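Local coordinates for Low molecular weight heat shock protein (Xanthomonas axonopodis pv. citri, PDB 3GUF), which is a small heat shock protein of the alpha-crystallin type that probably acts as an ATP-independent chaperone, holding unfolding proteins and keeping them from aggregating, at residues A4-R9 and G67-R72; V16-L21 and R96-P101. All coordinates share one frame; numbering follows the deposited sequence.

Contact 1 (A4-R9 and G67-R72)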
loop_
_atom_site.group_PDB
_atom_site.type_symbol
_atom_site.label_atom_id
_atom_site.label_comp_id
_atom_site.label_asym_id
_atom_site.label_seq_id
_atom_site.Cartn_x
_atom_site.Cartn_y
_atom_site.Cartn_z
ATOM N N ALA B 4 12.418 11.284 0.468
ATOM C CA ALA B 4 13.170 11.501 1.746
ATOM C C ALA B 4 12.561 10.750 2.936
ATOM O O ALA B 4 13.204 9.842 3.463
ATOM C CB ALA B 4 13.369 13.017 2.048
ATOM N N GLN B 5 11.355 11.127 3.374
ATOM C CA GLN B 5 10.637 10.319 4.361
ATOM C C GLN B 5 9.099 10.251 4.193
ATOM O O GLN B 5 8.467 11.193 3.746
ATOM C CB GLN B 5 11.101 10.630 5.806
ATOM C CG GLN B 5 10.384 11.724 6.542
ATOM C CD GLN B 5 11.283 12.428 7.574
ATOM O OE1 GLN B 5 10.864 12.665 8.710
ATOM N NE2 GLN B 5 12.513 12.782 7.171
ATOM N N TRP B 6 8.541 9.109 4.580
ATOM C CA TRP B 6 7.195 8.641 4.268
ATOM C C TRP B 6 6.486 8.275 5.576
ATOM O O TRP B 6 7.123 8.232 6.615
ATOM C CB TRP B 6 7.349 7.383 3.406
ATOM C CG TRP B 6 6.105 6.587 3.118
ATOM C CD1 TRP B 6 4.820 7.036 3.079
ATOM C CD2 TRP B 6 6.052 5.200 2.781
ATOM N NE1 TRP B 6 3.964 6.011 2.756
ATOM C CE2 TRP B 6 4.694 4.875 2.558
ATOM C CE3 TRP B 6 7.022 4.192 2.670
ATOM C CZ2 TRP B 6 4.271 3.585 2.231
ATOM C CZ3 TRP B 6 6.615 2.913 2.331
ATOM C CH2 TRP B 6 5.238 2.620 2.116
ATOM N N VAL B 7 5.179 8.004 5.548
ATOM C CA VAL B 7 4.440 7.718 6.784
ATOM C C VAL B 7 3.296 6.783 6.481
ATOM O O VAL B 7 2.170 7.215 6.305
ATOM C CB VAL B 7 4.009 9.046 7.512
ATOM C CG1 VAL B 7 2.790 8.858 8.414
ATOM C CG2 VAL B 7 5.188 9.609 8.338
ATOM N N PRO B 8 3.592 5.471 6.404
ATOM C CA PRO B 8 2.639 4.495 5.877
ATOM C C PRO B 8 1.509 4.304 6.838
ATOM O O PRO B 8 1.676 4.501 8.030
ATOM C CB PRO B 8 3.454 3.195 5.797
ATOM C CG PRO B 8 4.846 3.586 6.065
ATOM C CD PRO B 8 4.823 4.819 6.870
ATOM N N ARG B 9 0.374 3.876 6.336
ATOM C CA ARG B 9 -0.761 3.704 7.188
ATOM C C ARG B 9 -0.835 2.319 7.791
ATOM O O ARG B 9 -0.664 1.299 7.124
ATOM C CB ARG B 9 -2.054 4.160 6.479
ATOM C CG ARG B 9 -2.180 5.726 6.493
ATOM C CD ARG B 9 -3.270 6.204 5.523
ATOM N NE ARG B 9 -3.522 7.661 5.494
ATOM C CZ ARG B 9 -4.275 8.323 6.375
ATOM N NH1 ARG B 9 -4.823 7.689 7.413
ATOM N NH2 ARG B 9 -4.453 9.637 6.246
ATOM N N GLY B 67 10.320 6.978 0.723
ATOM C CA GLY B 67 11.408 7.370 1.580
ATOM C C GLY B 67 11.567 6.524 2.806
ATOM O O GLY B 67 11.312 5.344 2.781
ATOM N N SER B 68 12.080 7.160 3.851
ATOM C CA SER B 68 12.334 6.549 5.139
ATOM C C SER B 68 11.011 6.604 5.836
ATOM O O SER B 68 10.386 7.681 5.921
ATOM C CB SER B 68 13.335 7.397 5.936
ATOM O OG SER B 68 14.537 7.583 5.220
ATOM N N PHE B 69 10.550 5.451 6.293
ATOM C CA PHE B 69 9.496 5.443 7.297
ATOM C C PHE B 69 10.060 4.847 8.592
ATOM O O PHE B 69 11.008 4.063 8.583
ATOM C CB PHE B 69 8.264 4.685 6.804
ATOM C CG PHE B 69 8.502 3.242 6.579
ATOM C CD1 PHE B 69 8.158 2.308 7.549
ATOM C CD2 PHE B 69 9.083 2.794 5.384
ATOM C CE1 PHE B 69 8.388 0.958 7.347
ATOM C CE2 PHE B 69 9.304 1.454 5.169
ATOM C CZ PHE B 69 8.980 0.523 6.164
ATOM N N HIS B 70 9.478 5.251 9.705
ATOM C CA HIS B 70 9.842 4.725 11.011
ATOM C C HIS B 70 8.649 4.966 11.875
ATOM O O HIS B 70 8.465 6.049 12.390
ATOM C CB HIS B 70 11.053 5.444 11.611
ATOM C CG HIS B 70 11.586 4.795 12.862
ATOM N ND1 HIS B 70 10.790 4.063 13.732
ATOM C CD2 HIS B 70 12.838 4.769 13.383
ATOM C CE1 HIS B 70 11.530 3.614 14.730
ATOM N NE2 HIS B 70 12.775 4.035 14.548
ATOM N N ARG B 71 7.817 3.957 12.016
ATOM C CA ARG B 71 6.626 4.126 12.810
ATOM C C ARG B 71 6.706 3.368 14.143
ATOM O O ARG B 71 7.212 2.260 14.211
ATOM C CB ARG B 71 5.421 3.734 11.979
ATOM C CG ARG B 71 5.296 4.641 10.729
ATOM C CD ARG B 71 3.906 4.844 10.392
ATOM N NE ARG B 71 3.251 5.671 11.393
ATOM C CZ ARG B 71 1.938 5.720 11.542
ATOM N NH1 ARG B 71 1.152 4.980 10.739
ATOM N NH2 ARG B 71 1.425 6.499 12.487
ATOM N N ARG B 72 6.196 3.999 15.191
ATOM C CA ARG B 72 6.373 3.509 16.548
ATOM C C ARG B 72 5.049 3.501 17.262
ATOM O O ARG B 72 4.367 4.523 17.382
ATOM C CB ARG B 72 7.417 4.336 17.288
ATOM C CG ARG B 72 8.823 3.887 16.943
ATOM C CD ARG B 72 9.819 4.326 17.973
ATOM N NE ARG B 72 10.370 5.651 17.701
ATOM C CZ ARG B 72 11.089 6.342 18.593
ATOM N NH1 ARG B 72 11.305 5.825 19.806
ATOM N NH2 ARG B 72 11.582 7.548 18.296
#

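Contact 2 (V16-L21 and R96-P101)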
loop_
_atom_site.group_PDB
_atom_site.type_symbol
_atom_site.label_atom_id
_atom_site.label_comp_id
_atom_site.label_asym_id
_atom_site.label_seq_id
_atom_site.Cartn_x
_atom_site.Cartn_y
_atom_site.Cartn_z
ATOM N N VAL B 16 -7.720 -12.187 19.891
ATOM C CA VAL B 16 -7.881 -13.049 20.992
ATOM C C VAL B 16 -6.479 -13.340 21.497
ATOM O O VAL B 16 -6.071 -12.850 22.580
ATOM C CB VAL B 16 -8.681 -14.293 20.571
ATOM C CG1 VAL B 16 -8.457 -15.451 21.552
ATOM C CG2 VAL B 16 -10.165 -13.923 20.475
ATOM N N ASN B 17 -5.720 -14.096 20.707
ATOM C CA ASN B 17 -4.384 -14.472 21.150
ATOM C C ASN B 17 -3.355 -13.431 20.755
ATOM O O ASN B 17 -2.183 -13.576 21.093
ATOM C CB ASN B 17 -3.992 -15.853 20.614
ATOM C CG ASN B 17 -4.818 -16.976 21.235
ATOM O OD1 ASN B 17 -5.149 -17.973 20.566
ATOM N ND2 ASN B 17 -5.178 -16.813 22.515
ATOM N N HIS B 18 -3.779 -12.378 20.049
ATOM C CA HIS B 18 -2.813 -11.580 19.313
ATOM C C HIS B 18 -3.046 -10.064 19.250
ATOM O O HIS B 18 -4.155 -9.559 19.355
ATOM C CB HIS B 18 -2.688 -12.123 17.901
ATOM C CG HIS B 18 -2.151 -13.517 17.811
ATOM N ND1 HIS B 18 -0.842 -13.829 18.093
ATOM C CD2 HIS B 18 -2.731 -14.673 17.397
ATOM C CE1 HIS B 18 -0.637 -15.117 17.869
ATOM N NE2 HIS B 18 -1.768 -15.652 17.446
ATOM N N PHE B 19 -1.961 -9.333 19.104
ATOM C CA PHE B 19 -2.067 -7.985 18.607
ATOM C C PHE B 19 -1.708 -8.141 17.135
ATOM O O PHE B 19 -0.760 -8.855 16.776
ATOM C CB PHE B 19 -1.111 -7.029 19.301
ATOM C CG PHE B 19 -1.594 -6.533 20.628
ATOM C CD1 PHE B 19 -1.003 -6.987 21.806
ATOM C CD2 PHE B 19 -2.603 -5.587 20.711
ATOM C CE1 PHE B 19 -1.427 -6.534 23.066
ATOM C CE2 PHE B 19 -3.044 -5.105 21.986
ATOM C CZ PHE B 19 -2.445 -5.587 23.164
ATOM N N VAL B 20 -2.516 -7.530 16.284
ATOM C CA VAL B 20 -2.229 -7.548 14.858
ATOM C C VAL B 20 -2.072 -6.142 14.360
ATOM O O VAL B 20 -2.937 -5.278 14.531
ATOM C CB VAL B 20 -3.255 -8.298 14.059
ATOM C CG1 VAL B 20 -2.607 -8.732 12.753
ATOM C CG2 VAL B 20 -3.694 -9.526 14.836
ATOM N N LEU B 21 -0.907 -5.931 13.777
ATOM C CA LEU B 21 -0.593 -4.730 13.072
ATOM C C LEU B 21 -0.629 -4.986 11.541
ATOM O O LEU B 21 -0.044 -5.954 11.038
ATOM C CB LEU B 21 0.750 -4.308 13.565
ATOM C CG LEU B 21 0.873 -2.828 13.487
ATOM C CD1 LEU B 21 1.694 -2.391 14.644
ATOM C CD2 LEU B 21 1.566 -2.526 12.145
ATOM N N ARG B 96 1.911 -9.846 13.512
ATOM C CA ARG B 96 1.134 -10.575 14.563
ATOM C C ARG B 96 1.951 -10.761 15.855
ATOM O O ARG B 96 2.940 -11.490 15.863
ATOM C CB ARG B 96 0.678 -11.944 14.043
ATOM C CG ARG B 96 -0.617 -11.862 13.261
ATOM C CD ARG B 96 -1.167 -13.221 12.918
ATOM N NE ARG B 96 -2.569 -13.102 12.570
ATOM C CZ ARG B 96 -3.603 -13.424 13.369
ATOM N NH1 ARG B 96 -4.859 -13.278 12.918
ATOM N NH2 ARG B 96 -3.412 -13.892 14.615
ATOM N N ILE B 97 1.537 -10.089 16.926
ATOM C CA ILE B 97 2.300 -10.027 18.172
ATOM C C ILE B 97 1.527 -10.752 19.270
ATOM O O ILE B 97 0.478 -10.260 19.650
ATOM C CB ILE B 97 2.516 -8.541 18.617
ATOM C CG1 ILE B 97 3.033 -7.672 17.449
ATOM C CG2 ILE B 97 3.396 -8.417 19.858
ATOM C CD1 ILE B 97 1.899 -6.796 16.840
ATOM N N PRO B 98 2.043 -11.905 19.806
ATOM C CA PRO B 98 1.229 -12.595 20.833
ATOM C C PRO B 98 1.115 -11.792 22.139
ATOM O O PRO B 98 1.854 -10.814 22.361
ATOM C CB PRO B 98 1.959 -13.931 21.048
ATOM C CG PRO B 98 3.123 -13.949 20.097
ATOM C CD PRO B 98 3.380 -12.508 19.731
ATOM N N LYS B 99 0.145 -12.138 22.964
ATOM C CA LYS B 99 0.110 -11.567 24.307
ATOM C C LYS B 99 0.931 -12.452 25.266
ATOM O O LYS B 99 1.033 -13.680 25.057
ATOM C CB LYS B 99 -1.324 -11.453 24.775
ATOM C CG LYS B 99 -2.161 -10.584 23.900
ATOM C CD LYS B 99 -3.604 -10.914 24.054
ATOM C CE LYS B 99 -4.395 -9.655 24.249
ATOM N NZ LYS B 99 -5.740 -9.998 23.786
ATOM N N ARG B 100 1.536 -11.841 26.287
ATOM C CA ARG B 100 2.291 -12.629 27.316
ATOM C C ARG B 100 1.300 -13.441 28.211
ATOM O O ARG B 100 1.191 -13.152 29.401
ATOM C CB ARG B 100 3.233 -11.728 28.164
ATOM C CG ARG B 100 3.831 -10.490 27.431
ATOM C CD ARG B 100 5.026 -9.808 28.149
ATOM N NE ARG B 100 5.693 -8.804 27.296
ATOM C CZ ARG B 100 6.822 -8.996 26.591
ATOM N NH1 ARG B 100 7.304 -8.007 25.838
ATOM N NH2 ARG B 100 7.476 -10.159 26.624
ATOM N N PRO B 101 0.643 -14.511 27.658
ATOM C CA PRO B 101 -0.762 -14.916 27.934
ATOM C C PRO B 101 -1.706 -13.827 28.532
ATOM O O PRO B 101 -2.639 -13.317 27.853
ATOM C CB PRO B 101 -0.571 -16.120 28.853
ATOM C CG PRO B 101 0.656 -16.808 28.203
ATOM C CD PRO B 101 1.435 -15.738 27.406
#

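Contact 1 (A4-R9 and G67-R72)
W6 has CG anti to its backbone N (chi1 171°), and F69 has CG between the backbone N and the carbonyl carbon (chi1 65°). With these torsions the two side chains lie side by side, pointing the same way. W6 CE3 touches F69 CD2 at 3.7 Å. The ring planes are 74° apart and the approach is oblique.

P8 packs against both rings. Its CG sits over the centre of the W6 ring. Its CD presses on F69 CB at 3.4 Å, with the two side chains crossing roughly at right angles.

The backbones meet in a single beta bridge, Q5 with S68, at the start of strand 67-74. W6 N donates to S68 O at 2.7 Å, and S68 N donates to A4 O at 2.9 Å. Both bonds are nearly straight at the hydrogen. A4 O also accepts from S68 OG at 3.2 Å, so two donors of one residue hold this carbonyl. G67 has no side chain, and its CA comes within 4.1 Å of Q5 CA.

R71 closes the other end. Its chain bends twice and runs past P8 in the opposite direction. NH1 donates to P8 O at 2.8 Å. The bond is bent at the hydrogen, and P8 O lies out of the guanidinium plane. V7 CG1 lies over one face of that group. NH1 also forms a salt bridge with E63 of the second subunit.

The chemistry is therefore mixed: main-chain bonds at A4 to W6, apolar packing among W6, P8 and F69, and one charged donor beyond. R71 serves both a carbonyl of its own chain and a carboxylate of its partner. R9 NH1 bonds E63 O of the second subunit, so the placing of the N-terminal segment is probably coupled to the dimer interface.

Contact 2 (V16-L21 and R96-P101)
R96, F19 and K99 lose the most surface here. F19 forms an antiparallel hydrogen-bonded pair with I97. F19 N donates to I97 O at 2.7 Å, and I97 N returns a bond to F19 O at 2.6 Å; both are almost straight. On the same face of the sheet, F19 CB packs on I97 CD1 at 3.9 Å.

R96 lies on the other face with V20 and H18. Its CG runs beside V20 CG1 at 3.7 Å, and V20 CG2 covers one side of the guanidinium. The H18 ring stands nearly perpendicular to that group, its CD2 at the guanidinium edge. R96 forms salt bridges with E15 through NH1 and with E94 through NE. H18 ND1 is buried without a polar partner in the model.

K99 follows the strand end. It crosses F19 at about a right angle, with K99 CG 4.2 Å from F19 CE1. A bend at chi3 (132°) turns its amine to V16 O, 3.1 Å from NZ, and NZ also bonds E15 O. K99 N makes a weak bond to N17 O.

Strands 18-24 and 92-98 are the inner pair of a four-stranded antiparallel sheet, flanked by strands 10-14 and 85-89. I97 and L21 touch L42 of strand 41-48 in the opposing sheet.

In the fold
The two contacts lie on opposite sides of the chain's centre. Their centres are about 24 Å apart, and their nearest atoms are about 7 Å apart, without touching. Their segments alternate along the sequence: 4-9, 16-21, 67-72, 96-101. Contact 1 ties the segment before strand 10-14 to a strand that is outermost in the three-stranded sheet of this chain, whereas contact 2 pairs inner strands of the four-stranded one. Together the sheets make the beta sandwich of the alpha-crystallin domain. Segment 4-9 leads directly into strand 10-14, which flanks strand 18-24 of contact 2. Contact 1 also reaches the second subunit through polar bonds; contact 2 meets it through packing at V16.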